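Local coordinates for protein acetone carboxylase alpha subunit (Xanthobacter autotrophicus Py2, PDB 5M45) that forms an alpha subunit within a six-chain assembly and belongs to the hydantoinase B/oxoprolinase family, at residues V692-S695 and E696-G700. Sequence-based numbering, arbitrary orientation.
Sequences VPVS and EWMKG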
loop_
_atom_site.group_PDB
_atom_site.type_symbol
_atom_site.label_atom_id
_atom_site.label_comp_id
_atom_site.label_asym_id
_atom_site.label_seq_id
_atom_site.Cartn_x
_atom_site.Cartn_y
_atom_site.Cartn_z
ATOM N N VAL A 692 6.345 -46.729 30.605
ATOM C CA VAL A 692 6.071 -48.014 29.963
ATOM C C VAL A 692 7.082 -48.251 28.833
ATOM O O VAL A 692 7.667 -47.280 28.304
ATOM C CB VAL A 692 4.620 -48.126 29.420
ATOM C CG1 VAL A 692 3.608 -48.042 30.571
ATOM C CG2 VAL A 692 4.323 -47.056 28.358
ATOM N N PRO A 693 7.273 -49.523 28.424
ATOM C CA PRO A 693 8.086 -49.770 27.227
ATOM C C PRO A 693 7.481 -49.012 26.028
ATOM O O PRO A 693 6.255 -48.961 25.871
ATOM C CB PRO A 693 8.024 -51.288 27.037
ATOM C CG PRO A 693 7.622 -51.832 28.356
ATOM C CD PRO A 693 6.791 -50.788 29.025
ATOM N N VAL A 694 8.341 -48.433 25.203
ATOM C CA VAL A 694 7.921 -47.623 24.065
ATOM C C VAL A 694 6.958 -48.359 23.113
ATOM O O VAL A 694 6.021 -47.762 22.610
ATOM C CB VAL A 694 9.163 -47.015 23.331
ATOM C CG1 VAL A 694 8.826 -46.425 21.971
ATOM C CG2 VAL A 694 9.815 -45.969 24.212
ATOM N N SER A 695 7.160 -49.659 22.868
ATOM C CA SER A 695 6.179 -50.426 22.078
ATOM C C SER A 695 4.782 -50.413 22.605
ATOM O O SER A 695 3.826 -50.486 21.801
ATOM C CB SER A 695 6.506 -51.885 22.089
ATOM O OG SER A 695 7.780 -52.058 21.540
ATOM N N GLU A 696 4.659 -50.456 23.937
ATOM C CA GLU A 696 3.354 -50.426 24.576
ATOM C C GLU A 696 2.693 -49.065 24.397
ATOM O O GLU A 696 1.533 -48.996 24.019
ATOM C CB GLU A 696 3.457 -50.828 26.059
ATOM C CG GLU A 696 3.721 -52.314 26.229
ATOM C CD GLU A 696 2.628 -53.218 25.704
ATOM O OE1 GLU A 696 1.446 -52.795 25.565
ATOM O OE2 GLU A 696 2.957 -54.384 25.425
ATOM N N TRP A 697 3.416 -47.987 24.645
ATOM C CA TRP A 697 2.871 -46.632 24.411
ATOM C C TRP A 697 2.488 -46.470 22.909
ATOM O O TRP A 697 1.417 -45.919 22.607
ATOM C CB TRP A 697 3.847 -45.511 24.873
ATOM C CG TRP A 697 3.411 -44.164 24.348
ATOM C CD1 TRP A 697 2.435 -43.389 24.857
ATOM C CD2 TRP A 697 3.857 -43.513 23.151
ATOM N NE1 TRP A 697 2.241 -42.286 24.066
ATOM C CE2 TRP A 697 3.090 -42.348 23.004
ATOM C CE3 TRP A 697 4.807 -43.816 22.171
ATOM C CZ2 TRP A 697 3.255 -41.465 21.933
ATOM C CZ3 TRP A 697 4.995 -42.916 21.110
ATOM C CH2 TRP A 697 4.228 -41.763 21.011
ATOM N N MET A 698 3.345 -46.943 21.995
ATOM C CA MET A 698 3.055 -46.894 20.556
ATOM C C MET A 698 1.742 -47.582 20.157
ATOM O O MET A 698 0.990 -47.058 19.325
ATOM C CB MET A 698 4.216 -47.447 19.724
ATOM C CG MET A 698 5.403 -46.499 19.591
ATOM S SD MET A 698 6.787 -47.272 18.766
ATOM C CE MET A 698 6.167 -47.685 17.139
ATOM N N LYS A 699 1.452 -48.725 20.774
ATOM C CA LYS A 699 0.220 -49.456 20.510
ATOM C C LYS A 699 -1.028 -48.584 20.774
ATOM O O LYS A 699 -1.977 -48.533 19.921
ATOM C CB LYS A 699 0.205 -50.730 21.378
ATOM C CG LYS A 699 -0.893 -51.693 21.103
ATOM C CD LYS A 699 -0.835 -52.849 22.117
ATOM C CE LYS A 699 -2.131 -53.684 22.023
ATOM N NZ LYS A 699 -1.938 -55.135 22.367
ATOM N N GLY A 700 -1.034 -47.875 21.908
ATOM C CA GLY A 700 -2.169 -46.993 22.247
ATOM C C GLY A 700 -2.268 -45.731 21.365
ATOM O O GLY A 700 -3.384 -45.282 21.008
#
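Trp697 N donates a hydrogen bond to Pro693 O at 3.2 Å, and this closes the first turn of helix 694-706. Pro693 occupies the N-cap position of that helix. Glu696 N also reaches Pro693 O, at 2.9 Å. That second bond is weak, because it is bent to 127°. The next step is regular: Met698 N donates to Val694 O at 2.9 Å. One residue further on, Lys699 N donates to Ser695 O at 3.1 Å.

Apolar contacts flank these bonds. CG2 of Val692 rests 3.8 Å from CB of Trp697, and the two side chains cross at about a right angle. With Trp697 CG anti to its backbone N (chi1 167°), the indole leads away from 692-695 and leaves CB to touch Val692. One turn of helix apart, Val694 CG1 touches Met698 SD at 3.9 Å. Met698 CG makes a separate close approach, 3.3 Å from Val694 O, the same oxygen that accepts the Met698 N bond.

Trp697 and Met698 both pack on Trp736. Val692 and Pro693 pair antiparallel with a strand of another protein chain, which extends the sheet across the interface. This is a strand-to-helix junction at the surface. Its backbone bonds satisfy the first carbonyls of the helix, while its apolar side chains join the turn to Trp736 and the partner chain.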